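Local atomic coordinates of Lactamase_B domain-containing protein (PDB entry 7EV5), a protein that binds two zinc ions in a metallo-beta-lactamase fold and probably acts as a dual-activity hydrolase, with structural resemblance to B3 metallo-beta-lactamases and glyoxalase II. Residues Gln4-Gly8 with Pro9-Asn13. Numbering follows the deposited sequence.
Sequences QIPLG and PIQTN
Gln-11 folds its side chain back over the type I turn Gly-8 to Gln-11, and both of its nitrogen groups grip the carbonyl of Gly-8. The backbone Gln-11 N reaches Gly-8 O at 2.9 Å from well above the carbonyl plane, a bent bond. From the opposite face comes Gln-11 NE2, also 2.9 Å from Gly-8 O but nearly straight (171°), with the acceptor lying in the plane of the Gln-11 amide. A bend at chi2 (-75°) curls the chain back for this second bond. It also sets Gln-11 OE1 against Pro-6 CB at 3.5 Å, while a water accepting from NE2 donates to Pro-6 O and ties the amide to the first strand.

Further along the hairpin, Asn-13 faces both Pro-6 and Gln-4 on the same sheet face. Asn-13 OD1 approaches Pro-6 CG (3.6 Å) and Gln-4 CG. The extended chain of Gln-4, with CG opposite the backbone N, crosses Asn-13 obliquely, the two amide planes 30° apart. The nitrogens Gln-4 NE2 and Asn-13 ND2, 3.3 Å apart, are both donors and serve other acceptors: Tyr-15 OH for the former, the carbonyls of Ser-189 and Gly-192 for the latter. Leu-7 N donates to Thr-12 O at 2.9 Å, an oxygen that Pro-6 CA also approaches through a CH...O contact, and Ile-5 pairs with Ala-14 further on.

On the other face Leu-7 packs on Leu-36 of helix 33-42, whereas Thr-12 OG1 is hydrogen-bonded to OD2 of Asp-58, a zinc ligand, and the Thr-12 side chain touches His-59 and His-191. The doubly gripped Gly-8 carbonyl and the bridging water thus brace the turn of this N-terminal beta hairpin, whose second strand supplies a second-shell hydroxyl that probably helps orient Asp-58 at the dinuclear zinc site.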
# COMPACT_ATOMS: atom_id res chain seq x y z
N GLN A 4 -1.59 1.26 -12.02
CA GLN A 4 -2.47 1.74 -10.97
C GLN A 4 -3.88 1.25 -11.27
O GLN A 4 -4.42 1.51 -12.36
CB GLN A 4 -2.44 3.27 -10.97
CG GLN A 4 -3.32 3.93 -9.92
CD GLN A 4 -3.25 5.44 -10.02
OE1 GLN A 4 -3.46 5.99 -11.09
NE2 GLN A 4 -2.92 6.09 -8.92
N ILE A 5 -4.48 0.55 -10.31
CA ILE A 5 -5.79 -0.08 -10.49
C ILE A 5 -6.70 0.32 -9.34
O ILE A 5 -6.68 -0.31 -8.27
CB ILE A 5 -5.66 -1.61 -10.61
CG1 ILE A 5 -4.65 -1.97 -11.72
CG2 ILE A 5 -7.01 -2.24 -10.88
CD1 ILE A 5 -4.41 -3.46 -11.91
N PRO A 6 -7.53 1.36 -9.50
CA PRO A 6 -8.49 1.70 -8.44
C PRO A 6 -9.54 0.61 -8.33
O PRO A 6 -10.03 0.10 -9.34
CB PRO A 6 -9.11 3.01 -8.93
CG PRO A 6 -8.17 3.54 -9.96
CD PRO A 6 -7.51 2.35 -10.59
N LEU A 7 -9.88 0.23 -7.09
CA LEU A 7 -10.76 -0.90 -6.85
C LEU A 7 -11.75 -0.61 -5.73
O LEU A 7 -11.40 0.03 -4.74
CB LEU A 7 -9.96 -2.15 -6.45
CG LEU A 7 -9.04 -2.76 -7.50
CD1 LEU A 7 -8.10 -3.75 -6.84
CD2 LEU A 7 -9.83 -3.44 -8.61
N GLY A 8 -12.97 -1.13 -5.89
CA GLY A 8 -13.97 -1.04 -4.86
C GLY A 8 -14.69 0.29 -4.85
O GLY A 8 -14.32 1.23 -5.55
N PRO A 9 -15.75 0.39 -4.04
CA PRO A 9 -16.45 1.68 -3.94
C PRO A 9 -15.56 2.83 -3.50
O PRO A 9 -15.75 3.96 -3.96
CB PRO A 9 -17.58 1.40 -2.94
CG PRO A 9 -17.14 0.17 -2.20
CD PRO A 9 -16.36 -0.64 -3.19
N ILE A 10 -14.59 2.57 -2.62
CA ILE A 10 -13.68 3.63 -2.20
C ILE A 10 -12.72 4.03 -3.31
O ILE A 10 -12.19 5.15 -3.31
CB ILE A 10 -12.94 3.20 -0.91
CG1 ILE A 10 -13.93 2.70 0.14
CG2 ILE A 10 -12.07 4.34 -0.36
CD1 ILE A 10 -14.84 3.79 0.68
N GLN A 11 -12.49 3.14 -4.27
CA GLN A 11 -11.58 3.36 -5.40
C GLN A 11 -10.12 3.47 -4.95
O GLN A 11 -9.31 4.12 -5.62
CB GLN A 11 -11.99 4.55 -6.27
CG GLN A 11 -13.26 4.28 -7.09
CD GLN A 11 -13.00 3.36 -8.27
OE1 GLN A 11 -12.48 3.79 -9.30
NE2 GLN A 11 -13.36 2.09 -8.13
N THR A 12 -9.79 2.82 -3.84
CA THR A 12 -8.41 2.72 -3.40
C THR A 12 -7.54 2.12 -4.49
O THR A 12 -7.93 1.15 -5.16
CB THR A 12 -8.36 1.82 -2.17
OG1 THR A 12 -9.20 2.40 -1.16
CG2 THR A 12 -6.94 1.70 -1.61
N ASN A 13 -6.35 2.69 -4.67
CA ASN A 13 -5.43 2.23 -5.71
C ASN A 13 -4.71 0.97 -5.26
O ASN A 13 -3.88 1.02 -4.35
CB ASN A 13 -4.39 3.31 -5.99
CG ASN A 13 -4.97 4.56 -6.58
OD1 ASN A 13 -5.81 4.49 -7.47
ND2 ASN A 13 -4.52 5.71 -6.10
O HOH W 1 -12.54 0.19 -10.25